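Local coordinates for 2-oxoglutarate dehydrogenase E3 component (Thermus thermophilus, PDB 2YQU), which probably oxidises protein-bound dihydrolipoyl groups with NAD(+) by way of FAD and a redox-active disulfide, as the E3 component of 2-oxoacid dehydrogenase complexes, at residues R19-G24 with K100-A105; T39-G44 with K86-N91; H296-G301 with V321-R326; Y341-I346 with M379-G384; F368-S371 with R375-A378. All coordinates share one frame; numbering follows the deposited sequence.

Interaction 1. Residues R19-G24 with K100-A105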
# COMPACT_ATOMS: atom_id res chain seq x y z
N ARG A 19 -20.56 -7.72 15.63
CA ARG A 19 -21.17 -8.58 14.63
C ARG A 19 -22.41 -9.31 15.15
O ARG A 19 -23.42 -9.41 14.44
CB ARG A 19 -20.16 -9.61 14.10
CG ARG A 19 -20.66 -10.41 12.92
CD ARG A 19 -20.93 -9.56 11.67
NE ARG A 19 -21.58 -10.36 10.64
CZ ARG A 19 -22.59 -9.96 9.87
NH1 ARG A 19 -23.13 -8.76 10.00
NH2 ARG A 19 -23.08 -10.80 8.96
N ALA A 20 -22.33 -9.80 16.38
CA ALA A 20 -23.44 -10.48 17.02
C ALA A 20 -24.66 -9.56 17.13
O ALA A 20 -25.79 -9.96 16.81
CB ALA A 20 -23.03 -11.00 18.40
N ALA A 21 -24.42 -8.32 17.55
CA ALA A 21 -25.47 -7.30 17.59
C ALA A 21 -26.08 -7.10 16.21
O ALA A 21 -27.30 -7.01 16.07
CB ALA A 21 -24.94 -5.99 18.14
N GLN A 22 -25.24 -7.02 15.18
CA GLN A 22 -25.71 -6.87 13.80
C GLN A 22 -26.59 -8.05 13.36
O GLN A 22 -27.48 -7.88 12.53
CB GLN A 22 -24.53 -6.73 12.83
CG GLN A 22 -23.79 -5.41 12.97
CD GLN A 22 -22.63 -5.27 11.99
OE1 GLN A 22 -22.24 -6.24 11.33
NE2 GLN A 22 -22.08 -4.06 11.89
N LEU A 23 -26.33 -9.22 13.92
CA LEU A 23 -27.09 -10.43 13.59
C LEU A 23 -28.39 -10.53 14.40
O LEU A 23 -29.20 -11.42 14.16
CB LEU A 23 -26.23 -11.67 13.81
CG LEU A 23 -25.05 -11.78 12.84
CD1 LEU A 23 -24.03 -12.78 13.35
CD2 LEU A 23 -25.52 -12.14 11.44
N GLY A 24 -28.57 -9.62 15.35
CA GLY A 24 -29.78 -9.52 16.13
C GLY A 24 -29.71 -10.13 17.52
O GLY A 24 -30.73 -10.29 18.18
N LYS A 100 -21.96 1.30 22.43
CA LYS A 100 -23.18 2.04 22.75
C LYS A 100 -24.10 2.09 21.53
O LYS A 100 -25.30 1.90 21.64
CB LYS A 100 -22.84 3.45 23.24
CG LYS A 100 -24.03 4.31 23.66
CD LYS A 100 -23.59 5.58 24.43
CE LYS A 100 -24.58 5.94 25.54
NZ LYS A 100 -24.33 7.29 26.12
N LYS A 101 -23.52 2.32 20.35
CA LYS A 101 -24.30 2.38 19.12
C LYS A 101 -25.03 1.07 18.84
O LYS A 101 -26.18 1.07 18.40
CB LYS A 101 -23.41 2.74 17.93
CG LYS A 101 -24.13 2.64 16.58
CD LYS A 101 -23.50 3.54 15.54
CE LYS A 101 -24.16 3.36 14.19
NZ LYS A 101 -23.64 2.16 13.49
N ASN A 102 -24.34 -0.05 19.09
CA ASN A 102 -24.85 -1.38 18.76
C ASN A 102 -25.65 -2.02 19.90
O ASN A 102 -26.10 -3.16 19.77
CB ASN A 102 -23.70 -2.30 18.35
CG ASN A 102 -23.22 -2.02 16.93
OD1 ASN A 102 -23.87 -2.44 15.97
ND2 ASN A 102 -22.10 -1.31 16.79
N GLY A 103 -25.81 -1.30 21.01
CA GLY A 103 -26.63 -1.75 22.13
C GLY A 103 -26.03 -2.91 22.91
O GLY A 103 -26.75 -3.75 23.46
N ILE A 104 -24.71 -2.93 22.97
CA ILE A 104 -23.97 -3.97 23.67
C ILE A 104 -23.76 -3.55 25.12
O ILE A 104 -23.26 -2.45 25.40
CB ILE A 104 -22.63 -4.21 22.96
CG1 ILE A 104 -22.88 -4.85 21.59
CG2 ILE A 104 -21.70 -5.09 23.79
CD1 ILE A 104 -21.75 -4.66 20.61
N ALA A 105 -24.19 -4.41 26.05
CA ALA A 105 -24.02 -4.18 27.47
C ALA A 105 -22.60 -4.54 27.87
O ALA A 105 -22.04 -5.52 27.39
CB ALA A 105 -25.00 -5.00 28.25
O HOH W 1 -23.35 -2.01 13.42
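Asn102 and Ile104 close over Ala21 where two helices of the FAD-binding, Rossmann-type domain end side by side: helix 11-22, which follows the first strand of the parallel sheet, and helix 77-102. Asn102 comes first along the second segment, and its carbonyl oxygen comes nearer to Ala21 than its side chain does. The methyl CB of Ala21 sits 3.5 Å from Asn102 O and 3.9 Å from Asn102 CB. With CG beside its own backbone N (chi1 -77°), the Asn102 amide is carried past this methyl; ND2 turns back to the carbonyl of Leu98, one helical turn earlier, while OD1 faces Gln22. Gly103 then ends the helix in a Schellman motif, its positive phi turning the chain out of the helix toward strand 105-108. Ile104 follows, and its CG1 branch lies 4.2 Å from Ala21 CB, an apolar contact beside the Asn102 carbonyl; its side chain also packs on Ala17 and Ile18 of helix 11-22. Gln22 is held at both ends of its amide: OE1 accepts from Arg19 NH1, nearly in the guanidinium plane, and NE2 also donates to the carbonyl of Pro452 of the second subunit. No direct hydrogen bond joins the two segments, but one water does, donating to Asn102 OD1 at 2.6 Å and accepting from Gln22 NE2 at 2.9 Å.

Interaction 2. Residues T39-G44 with K86-N91; sequences TCLRVG and KVVQAN. With FAD (flavin-adenine dinucleotide), chain D.
Val87 O takes two N-H groups from Asn91, its backbone N and its side-chain ND2, arriving from opposite faces of the carbonyl plane. The ND2 bond is short and almost straight (2.7 Å, 174°), which holds the amide against its own helix, while CB, directed toward the other segment, meets Leu41. There the packing is tight: Leu41 CD2 stands 3.2 Å from Asn91 CB and 3.4 Å from Val88 O, while CD1 rests on the Asn91 carbonyl group. Val88 completes the seat, CG1 lying 3.6 Å from Leu41 O, a buried oxygen with no partner. An alanine in place of Leu41 is likely to open a gap between the helices, because both methyls that touch Asn91 would be gone. Away from this seam the short helix grips FAD: Thr39 OG1 donates to O1A at 2.7 Å, and Arg42 NH2 to the ribose O3B at 2.9 Å. Cys40 is disulfide-bonded to Cys45, the redox-active pair beside the flavin that marks this family of pyridine nucleotide-disulfide oxidoreductases.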
# COMPACT_ATOMS: atom_id res chain seq x y z
N THR A 39 -5.49 -6.26 24.51
CA THR A 39 -4.05 -6.11 24.42
C THR A 39 -3.68 -5.25 23.22
O THR A 39 -2.83 -4.36 23.32
CB THR A 39 -3.38 -7.50 24.28
OG1 THR A 39 -3.59 -8.28 25.47
CG2 THR A 39 -1.86 -7.37 24.17
N CYS A 40 -4.34 -5.51 22.09
CA CYS A 40 -4.02 -4.83 20.84
C CYS A 40 -4.12 -3.31 20.95
O CYS A 40 -3.18 -2.58 20.60
CB CYS A 40 -4.95 -5.31 19.72
SG CYS A 40 -4.53 -4.64 18.11
N LEU A 41 -5.25 -2.83 21.45
CA LEU A 41 -5.51 -1.40 21.52
C LEU A 41 -4.75 -0.72 22.66
O LEU A 41 -4.21 0.37 22.49
CB LEU A 41 -7.01 -1.15 21.66
CG LEU A 41 -7.52 0.11 20.99
CD1 LEU A 41 -9.03 0.15 21.06
CD2 LEU A 41 -6.91 1.36 21.61
N ARG A 42 -4.71 -1.37 23.83
CA ARG A 42 -4.21 -0.74 25.04
C ARG A 42 -2.69 -0.74 25.13
O ARG A 42 -2.08 0.28 25.49
CB ARG A 42 -4.78 -1.45 26.28
CG ARG A 42 -6.28 -1.35 26.43
CD ARG A 42 -6.80 -1.98 27.73
NE ARG A 42 -6.83 -3.45 27.68
CZ ARG A 42 -5.86 -4.26 28.11
NH1 ARG A 42 -4.73 -3.78 28.62
NH2 ARG A 42 -6.02 -5.57 28.00
N VAL A 43 -2.08 -1.88 24.82
CA VAL A 43 -0.64 -2.10 25.05
C VAL A 43 0.02 -2.91 23.93
O VAL A 43 1.06 -3.53 24.14
CB VAL A 43 -0.41 -2.84 26.38
CG1 VAL A 43 -0.93 -2.01 27.55
CG2 VAL A 43 -1.06 -4.23 26.37
N GLY A 44 -0.56 -2.88 22.73
CA GLY A 44 -0.14 -3.75 21.65
C GLY A 44 0.00 -3.06 20.30
O GLY A 44 0.79 -2.13 20.17
N LYS A 86 -2.50 9.56 22.81
CA LYS A 86 -3.65 10.17 22.15
C LYS A 86 -4.25 9.23 21.11
O LYS A 86 -5.48 9.14 20.98
CB LYS A 86 -3.22 11.48 21.49
CG LYS A 86 -4.34 12.29 20.88
CD LYS A 86 -3.82 13.68 20.49
CE LYS A 86 -4.90 14.53 19.86
NZ LYS A 86 -4.49 15.95 19.80
N VAL A 87 -3.40 8.52 20.38
CA VAL A 87 -3.87 7.55 19.40
C VAL A 87 -4.62 6.43 20.12
O VAL A 87 -5.69 6.01 19.67
CB VAL A 87 -2.70 6.95 18.58
CG1 VAL A 87 -3.20 5.82 17.69
CG2 VAL A 87 -2.00 8.02 17.74
N VAL A 88 -4.06 5.95 21.22
CA VAL A 88 -4.69 4.88 22.00
C VAL A 88 -6.04 5.34 22.55
O VAL A 88 -7.03 4.62 22.43
CB VAL A 88 -3.77 4.41 23.16
CG1 VAL A 88 -4.54 3.55 24.16
CG2 VAL A 88 -2.57 3.63 22.60
N GLN A 89 -6.06 6.54 23.14
CA GLN A 89 -7.28 7.13 23.71
C GLN A 89 -8.39 7.22 22.65
O GLN A 89 -9.52 6.87 22.93
CB GLN A 89 -6.98 8.51 24.35
CG GLN A 89 -8.05 9.63 24.17
CD GLN A 89 -7.52 10.85 23.39
OE1 GLN A 89 -7.50 10.86 22.15
NE2 GLN A 89 -7.09 11.89 24.12
N ALA A 90 -8.04 7.64 21.44
CA ALA A 90 -9.02 7.79 20.36
C ALA A 90 -9.60 6.45 19.93
O ALA A 90 -10.79 6.34 19.64
CB ALA A 90 -8.39 8.49 19.15
N ASN A 91 -8.76 5.42 19.91
CA ASN A 91 -9.18 4.09 19.50
C ASN A 91 -10.07 3.42 20.55
O ASN A 91 -11.08 2.81 20.19
CB ASN A 91 -7.96 3.21 19.20
CG ASN A 91 -7.43 3.41 17.80
OD1 ASN A 91 -7.81 2.70 16.89
ND2 ASN A 91 -6.54 4.37 17.64
PA FAD D . -6.72 -9.60 23.72
O1A FAD D . -5.54 -9.88 24.57
O2A FAD D . -6.50 -8.43 22.75
O5B FAD D . -7.99 -9.34 24.66
C5B FAD D . -8.23 -10.18 25.76
C4B FAD D . -8.94 -9.35 26.81
O4B FAD D . -9.55 -10.24 27.73
C3B FAD D . -7.99 -8.46 27.61
O3B FAD D . -8.38 -7.11 27.50
C2B FAD D . -8.12 -8.96 29.04
O2B FAD D . -8.10 -7.90 29.96
C1B FAD D . -9.46 -9.68 29.02
N9A FAD D . -9.63 -10.79 29.96
C8A FAD D . -8.86 -11.91 30.11
N7A FAD D . -9.42 -12.70 31.05
C5A FAD D . -10.55 -12.10 31.50
C6A FAD D . -11.50 -12.45 32.44
N6A FAD D . -11.52 -13.65 33.03
N1A FAD D . -12.55 -11.59 32.65
C2A FAD D . -12.68 -10.41 31.97
N3A FAD D . -11.74 -10.07 31.02
C4A FAD D . -10.69 -10.90 30.81
N1 FAD D . -1.19 -8.17 16.39
C2 FAD D . -1.38 -7.79 15.07
O2 FAD D . -2.16 -8.40 14.34
N3 FAD D . -0.67 -6.73 14.56
C4 FAD D . 0.22 -6.04 15.35
O4 FAD D . 0.66 -5.00 14.91
C4X FAD D . 0.42 -6.40 16.69
N5 FAD D . 1.31 -5.71 17.49
C5X FAD D . 1.48 -6.10 18.81
C6 FAD D . 2.39 -5.40 19.62
C7 FAD D . 2.57 -5.77 20.96
C7M FAD D . 3.47 -4.94 21.82
C8 FAD D . 1.84 -6.84 21.49
C8M FAD D . 1.77 -7.06 22.97
C9 FAD D . 0.94 -7.53 20.68
C9A FAD D . 0.76 -7.17 19.34
N10 FAD D . -0.13 -7.87 18.52
C10 FAD D . -0.30 -7.48 17.20
C1' FAD D . -0.85 -9.12 18.98
C2' FAD D . -2.27 -8.73 19.38
O2' FAD D . -2.26 -7.76 20.41
C3' FAD D . -3.12 -9.94 19.77
O3' FAD D . -3.04 -10.92 18.76
C4' FAD D . -4.58 -9.55 19.94
O4' FAD D . -4.72 -8.56 20.93
C5' FAD D . -5.43 -10.78 20.27
O5' FAD D . -6.77 -10.40 20.50
P FAD D . -7.69 -11.24 21.52
O1P FAD D . -9.08 -10.68 21.49
O2P FAD D . -7.57 -12.73 21.28
O3P FAD D . -7.08 -10.99 22.99

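Interaction 3. Residues H296-G301 with V321-R326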
# COMPACT_ATOMS: atom_id res chain seq x y z
N HIS A 296 -22.17 -24.88 23.04
CA HIS A 296 -22.62 -23.48 23.08
C HIS A 296 -21.54 -22.52 23.60
O HIS A 296 -21.80 -21.32 23.75
CB HIS A 296 -23.89 -23.34 23.93
CG HIS A 296 -23.67 -23.59 25.39
ND1 HIS A 296 -23.76 -24.85 25.94
CD2 HIS A 296 -23.35 -22.76 26.41
CE1 HIS A 296 -23.52 -24.78 27.24
NE2 HIS A 296 -23.26 -23.52 27.54
N ILE A 297 -20.36 -23.04 23.91
CA ILE A 297 -19.24 -22.22 24.34
C ILE A 297 -18.19 -22.26 23.24
O ILE A 297 -17.73 -23.34 22.87
CB ILE A 297 -18.63 -22.71 25.65
CG1 ILE A 297 -19.71 -22.78 26.72
CG2 ILE A 297 -17.54 -21.75 26.10
CD1 ILE A 297 -19.20 -23.25 28.05
N TYR A 298 -17.84 -21.09 22.74
CA TYR A 298 -16.86 -20.93 21.68
C TYR A 298 -15.62 -20.27 22.25
O TYR A 298 -15.67 -19.63 23.29
CB TYR A 298 -17.43 -20.05 20.58
CG TYR A 298 -18.58 -20.63 19.78
CD1 TYR A 298 -19.82 -20.87 20.37
CD2 TYR A 298 -18.45 -20.88 18.42
CE1 TYR A 298 -20.89 -21.38 19.63
CE2 TYR A 298 -19.52 -21.38 17.67
CZ TYR A 298 -20.72 -21.63 18.28
OH TYR A 298 -21.77 -22.13 17.53
N ALA A 299 -14.50 -20.40 21.55
CA ALA A 299 -13.26 -19.70 21.94
C ALA A 299 -12.51 -19.25 20.70
O ALA A 299 -12.51 -19.94 19.69
CB ALA A 299 -12.39 -20.61 22.78
N ILE A 300 -11.87 -18.09 20.81
CA ILE A 300 -11.25 -17.41 19.67
C ILE A 300 -10.00 -16.63 20.07
O ILE A 300 -9.77 -16.35 21.24
CB ILE A 300 -12.23 -16.40 19.02
CG1 ILE A 300 -12.63 -15.31 20.04
CG2 ILE A 300 -13.46 -17.12 18.44
CD1 ILE A 300 -13.33 -14.08 19.45
N GLY A 301 -9.22 -16.24 19.07
CA GLY A 301 -8.10 -15.36 19.27
C GLY A 301 -6.89 -16.04 19.88
O GLY A 301 -6.66 -17.23 19.70
N VAL A 321 -19.66 -16.08 15.84
CA VAL A 321 -21.01 -15.56 16.08
C VAL A 321 -21.93 -15.82 14.89
O VAL A 321 -23.12 -16.03 15.05
CB VAL A 321 -21.02 -14.06 16.50
CG1 VAL A 321 -20.20 -13.86 17.77
CG2 VAL A 321 -20.54 -13.14 15.39
N GLU A 322 -21.36 -15.82 13.69
CA GLU A 322 -22.12 -16.21 12.51
C GLU A 322 -22.52 -17.69 12.56
O GLU A 322 -23.58 -18.06 12.08
CB GLU A 322 -21.31 -15.89 11.24
CG GLU A 322 -21.33 -14.40 10.93
CD GLU A 322 -20.65 -14.03 9.62
OE1 GLU A 322 -20.76 -12.85 9.23
OE2 GLU A 322 -20.00 -14.91 9.00
N HIS A 323 -21.68 -18.53 13.18
CA HIS A 323 -22.02 -19.94 13.36
C HIS A 323 -23.12 -20.11 14.41
O HIS A 323 -24.02 -20.92 14.23
CB HIS A 323 -20.81 -20.76 13.78
CG HIS A 323 -21.07 -22.23 13.85
ND1 HIS A 323 -21.05 -22.93 15.04
CD2 HIS A 323 -21.40 -23.12 12.89
CE1 HIS A 323 -21.32 -24.20 14.80
NE2 HIS A 323 -21.54 -24.35 13.51
N MET A 324 -23.03 -19.34 15.48
CA MET A 324 -24.06 -19.34 16.52
C MET A 324 -25.45 -19.10 15.92
O MET A 324 -26.40 -19.82 16.22
CB MET A 324 -23.78 -18.25 17.57
CG MET A 324 -22.60 -18.52 18.46
SD MET A 324 -22.16 -17.05 19.39
CE MET A 324 -20.49 -17.45 19.88
N VAL A 325 -25.56 -18.09 15.07
CA VAL A 325 -26.87 -17.65 14.56
C VAL A 325 -27.32 -18.45 13.33
O VAL A 325 -28.49 -18.82 13.23
CB VAL A 325 -26.84 -16.13 14.25
CG1 VAL A 325 -28.15 -15.67 13.59
CG2 VAL A 325 -26.56 -15.34 15.53
N ARG A 326 -26.40 -18.72 12.41
CA ARG A 326 -26.75 -19.31 11.11
C ARG A 326 -26.36 -20.78 10.94
O ARG A 326 -26.83 -21.44 10.02
CB ARG A 326 -26.11 -18.50 9.98
CG ARG A 326 -26.51 -17.04 9.92
CD ARG A 326 -25.58 -16.19 9.06
NE ARG A 326 -26.09 -14.85 8.82
CZ ARG A 326 -25.41 -13.90 8.17
NH1 ARG A 326 -24.20 -14.14 7.68
NH2 ARG A 326 -25.96 -12.70 8.00
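Tyr298 reaches from its strand to the last turns of helix 310-326, where Met324 lies over one face of the ring and His323 meets its hydroxyl. The methyl CE of Met324 is 3.5 Å from Tyr298 CD1 and stands over the face, 3.9 Å from the ring centroid, a CH-pi contact; SD follows obliquely at 4.8 Å from the same centroid, making this a Met-aromatic pair. Beyond CG the methionine is extended (chi2 168°), and it runs past the tyrosine in the opposite sense, CG near CE1 and CZ, CE back near CD1. His323 comes in at the rim instead. Its ND1 and Tyr298 OH share a 2.7 Å hydrogen bond in which either may donate, and the two rings meet rim to rim with planes 64° apart. A leucine in place of Tyr298 would probably leave His323 ND1 without its hydroxyl mate and Met324 CE without an aromatic face to rest on. The contact pins the helix against strand 297-299, outermost within the chain in the parallel sheet, next to strand 133-135, whose Leu134 also touches the tyrosine; on another side of the helix, Val321 packs on helix 11-22.

Interaction 4. Residues Y341-I346 with M379-G384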
# COMPACT_ATOMS: atom_id res chain seq x y z
N TYR A 341 6.15 -4.35 11.32
CA TYR A 341 5.98 -2.94 10.94
C TYR A 341 7.23 -2.08 11.17
O TYR A 341 7.16 -0.89 11.48
CB TYR A 341 4.75 -2.37 11.63
CG TYR A 341 3.50 -3.02 11.10
CD1 TYR A 341 2.80 -3.95 11.85
CD2 TYR A 341 3.06 -2.75 9.81
CE1 TYR A 341 1.66 -4.58 11.34
CE2 TYR A 341 1.93 -3.37 9.30
CZ TYR A 341 1.23 -4.26 10.07
OH TYR A 341 0.12 -4.87 9.53
N THR A 342 8.37 -2.72 10.98
CA THR A 342 9.65 -2.06 10.87
C THR A 342 9.73 -1.39 9.49
O THR A 342 8.79 -1.42 8.71
CB THR A 342 10.79 -3.10 11.03
OG1 THR A 342 10.50 -4.24 10.22
CG2 THR A 342 10.84 -3.66 12.47
N HIS A 343 10.85 -0.75 9.21
CA HIS A 343 11.17 -0.29 7.86
C HIS A 343 12.54 -0.86 7.53
O HIS A 343 13.53 -0.49 8.16
CB HIS A 343 11.18 1.24 7.77
CG HIS A 343 11.53 1.76 6.40
ND1 HIS A 343 10.59 2.31 5.56
CD2 HIS A 343 12.71 1.80 5.74
CE1 HIS A 343 11.19 2.68 4.43
NE2 HIS A 343 12.47 2.37 4.52
N PRO A 344 12.63 -1.78 6.57
CA PRO A 344 11.52 -2.21 5.72
C PRO A 344 10.47 -3.03 6.47
O PRO A 344 10.79 -3.59 7.52
CB PRO A 344 12.22 -3.10 4.69
CG PRO A 344 13.39 -3.65 5.41
CD PRO A 344 13.86 -2.52 6.27
N GLU A 345 9.26 -3.11 5.94
CA GLU A 345 8.28 -4.06 6.45
C GLU A 345 8.66 -5.48 6.01
O GLU A 345 9.42 -5.68 5.07
CB GLU A 345 6.85 -3.70 6.02
CG GLU A 345 6.41 -2.36 6.60
CD GLU A 345 4.95 -1.99 6.39
OE1 GLU A 345 4.19 -2.67 5.66
OE2 GLU A 345 4.55 -0.97 6.98
N ILE A 346 8.15 -6.45 6.75
CA ILE A 346 8.42 -7.86 6.52
C ILE A 346 7.06 -8.53 6.58
O ILE A 346 6.28 -8.25 7.49
CB ILE A 346 9.37 -8.39 7.63
CG1 ILE A 346 10.61 -7.50 7.75
CG2 ILE A 346 9.76 -9.82 7.36
CD1 ILE A 346 11.43 -7.74 8.98
N MET A 379 11.72 6.49 -4.62
CA MET A 379 11.69 6.69 -3.16
C MET A 379 13.07 6.67 -2.49
O MET A 379 13.20 7.06 -1.33
CB MET A 379 10.88 5.59 -2.47
CG MET A 379 9.42 5.59 -2.74
SD MET A 379 8.73 3.98 -2.30
CE MET A 379 7.05 4.25 -2.74
N GLY A 380 14.07 6.16 -3.20
CA GLY A 380 15.39 5.94 -2.64
C GLY A 380 15.52 4.59 -1.97
O GLY A 380 16.41 4.39 -1.16
N GLU A 381 14.61 3.67 -2.30
CA GLU A 381 14.63 2.29 -1.82
C GLU A 381 15.16 1.37 -2.91
O GLU A 381 14.75 1.45 -4.07
CB GLU A 381 13.22 1.85 -1.43
CG GLU A 381 12.65 2.59 -0.22
CD GLU A 381 13.35 2.22 1.07
OE1 GLU A 381 13.28 3.03 2.03
OE2 GLU A 381 13.97 1.14 1.14
N THR A 382 16.08 0.49 -2.54
CA THR A 382 16.66 -0.47 -3.47
C THR A 382 16.62 -1.91 -2.95
O THR A 382 16.65 -2.84 -3.73
CB THR A 382 18.11 -0.08 -3.80
OG1 THR A 382 18.85 0.11 -2.59
CG2 THR A 382 18.17 1.28 -4.50
N GLU A 383 16.54 -2.08 -1.63
CA GLU A 383 16.62 -3.39 -1.00
C GLU A 383 15.23 -3.99 -0.77
O GLU A 383 14.29 -3.29 -0.42
CB GLU A 383 17.33 -3.31 0.36
CG GLU A 383 18.81 -2.97 0.31
CD GLU A 383 19.63 -3.95 -0.52
OE1 GLU A 383 19.60 -5.18 -0.25
OE2 GLU A 383 20.31 -3.47 -1.46
N GLY A 384 15.14 -5.30 -0.94
CA GLY A 384 13.92 -6.04 -0.71
C GLY A 384 13.47 -6.84 -1.90
O GLY A 384 14.04 -6.73 -2.99
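His343 points the edge of its imidazole at the Glu381 carboxylate. NE2 donates to Glu381 OE1 over 2.7 Å, bent to 140° at the hydrogen. The oxygen lies in the histidine ring plane, but the nitrogen stands above the plane of the carboxylate, the two flat groups being turned 64° from each other. Because the bond is bent, OE1 lies toward the CE1 side, 3.2 Å from that carbon, while OE2 stays back, 3.9 Å from NE2. The side chains come from opposite directions: chi1 sets the His343 ring opposite its backbone N, which brings it over to Glu381, and the glutamate bends at chi2 (-70°) to meet it. The negative carboxylate would be expected to favour a protonated imidazole. The peptide before Pro344 is cis, and Thr342 OG1 donates a hydrogen bond to Pro344 O. Within the dimerisation domain the contact ties the turn between strands 338-340 and 345-350 to the loop joining helix 374-379 to strand 385-391; Pro344 packs on helix 208-221.

Interaction 5. Residues F368-S371 with R375-A378; sequences FPYS and RARA
Arg377 reaches from its helix alongside the Ser371 carbonyl. CB leads off with CG beside the backbone N (chi1 -68°), and from CG to NE the chain is extended, carrying it along the turn. CG and CD each pass 4.1 Å from Ser371 O, and NE approaches the same oxygen to 3.3 Å. The guanidinium is tilted against that oxygen, with CZ at 3.7 Å and NH1 at 3.6 Å from Ser371 O. At the tip NH2 makes a weak hydrogen bond to Asn91 OD1 of the second subunit, so the arginine reaches from beside the Ser371 carbonyl to the dimer interface. The turn, a 3-10 segment that starts at Tyr370, links strand 363-369, outermost in this chain's antiparallel sheet of the dimerisation domain, to helix 374-379. One residue before the arginine, Ala376 turns its methyl CB back to this bend, 3.4 Å from Tyr370 O and 3.8 Å from Tyr370 CD1. The far end of that ring is held by a hydrogen bond from Tyr370 OH to Ala405 O.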
# COMPACT_ATOMS: atom_id res chain seq x y z
N PHE A 368 10.55 -10.89 -7.56
CA PHE A 368 10.89 -9.60 -8.16
C PHE A 368 11.49 -8.69 -7.09
O PHE A 368 10.90 -8.51 -6.01
CB PHE A 368 9.65 -8.97 -8.79
CG PHE A 368 9.98 -7.86 -9.74
CD1 PHE A 368 10.37 -8.16 -11.04
CD2 PHE A 368 9.91 -6.54 -9.34
CE1 PHE A 368 10.68 -7.15 -11.91
CE2 PHE A 368 10.20 -5.52 -10.23
CZ PHE A 368 10.59 -5.82 -11.51
N PRO A 369 12.66 -8.13 -7.36
CA PRO A 369 13.37 -7.30 -6.38
C PRO A 369 12.95 -5.85 -6.44
O PRO A 369 12.62 -5.34 -7.52
CB PRO A 369 14.82 -7.43 -6.82
CG PRO A 369 14.72 -7.52 -8.31
CD PRO A 369 13.41 -8.21 -8.63
N TYR A 370 12.98 -5.18 -5.28
CA TYR A 370 12.74 -3.74 -5.20
C TYR A 370 13.72 -2.94 -6.06
O TYR A 370 13.41 -1.82 -6.47
CB TYR A 370 12.84 -3.25 -3.75
CG TYR A 370 11.55 -3.30 -2.96
CD1 TYR A 370 10.98 -2.13 -2.46
CD2 TYR A 370 10.92 -4.51 -2.68
CE1 TYR A 370 9.81 -2.16 -1.72
CE2 TYR A 370 9.75 -4.55 -1.94
CZ TYR A 370 9.19 -3.38 -1.47
OH TYR A 370 8.04 -3.42 -0.72
N SER A 371 14.89 -3.51 -6.32
CA SER A 371 15.93 -2.84 -7.12
C SER A 371 15.51 -2.63 -8.56
O SER A 371 16.02 -1.74 -9.23
CB SER A 371 17.23 -3.63 -7.08
OG SER A 371 17.05 -4.94 -7.59
N ARG A 375 9.18 2.83 -8.93
CA ARG A 375 8.70 3.56 -7.76
C ARG A 375 9.66 3.44 -6.58
O ARG A 375 9.94 4.43 -5.92
CB ARG A 375 7.30 3.07 -7.37
CG ARG A 375 6.63 3.90 -6.30
CD ARG A 375 6.37 5.36 -6.68
NE ARG A 375 5.61 6.09 -5.66
CZ ARG A 375 4.30 5.96 -5.45
NH1 ARG A 375 3.72 6.66 -4.49
NH2 ARG A 375 3.56 5.15 -6.19
N ALA A 376 10.17 2.24 -6.32
CA ALA A 376 11.13 2.04 -5.22
C ALA A 376 12.37 2.89 -5.44
O ALA A 376 12.85 3.54 -4.52
CB ALA A 376 11.50 0.59 -5.09
N ARG A 377 12.89 2.87 -6.66
CA ARG A 377 14.03 3.71 -7.02
C ARG A 377 13.73 5.18 -6.73
O ARG A 377 14.56 5.89 -6.15
CB ARG A 377 14.36 3.57 -8.52
CG ARG A 377 14.92 2.21 -8.99
CD ARG A 377 14.62 1.90 -10.49
NE ARG A 377 15.52 0.91 -11.09
CZ ARG A 377 15.28 0.24 -12.22
NH1 ARG A 377 16.18 -0.63 -12.68
NH2 ARG A 377 14.15 0.40 -12.90
N ALA A 378 12.55 5.63 -7.14
CA ALA A 378 12.15 7.02 -6.96
C ALA A 378 12.14 7.41 -5.48
O ALA A 378 12.53 8.53 -5.13
CB ALA A 378 10.78 7.26 -7.59

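Overall arrangement
Interactions 1, 2 and 3 belong to the nucleotide-binding part of the chain, 4 and 5 to the dimerisation domain. Helix 77-102 carries one segment each of interactions 1 and 2, whose centres are 22 Å apart; along the chain, both segments of interaction 2 fall between those of interaction 1. Interaction 3 comes later and touches interaction 1 through the Arg19-Glu322 salt bridge, joining helices 11-22 and 310-326. Both segments of interaction 5 likewise fall between those of interaction 4, centres 10 Å apart, on the same antiparallel sheet. Interactions 1, 2, 4 and 5 all touch the second subunit, whose His434 O bonds FAD: both subunits complete the cofactor site, so dimer contacts and FAD site belong together.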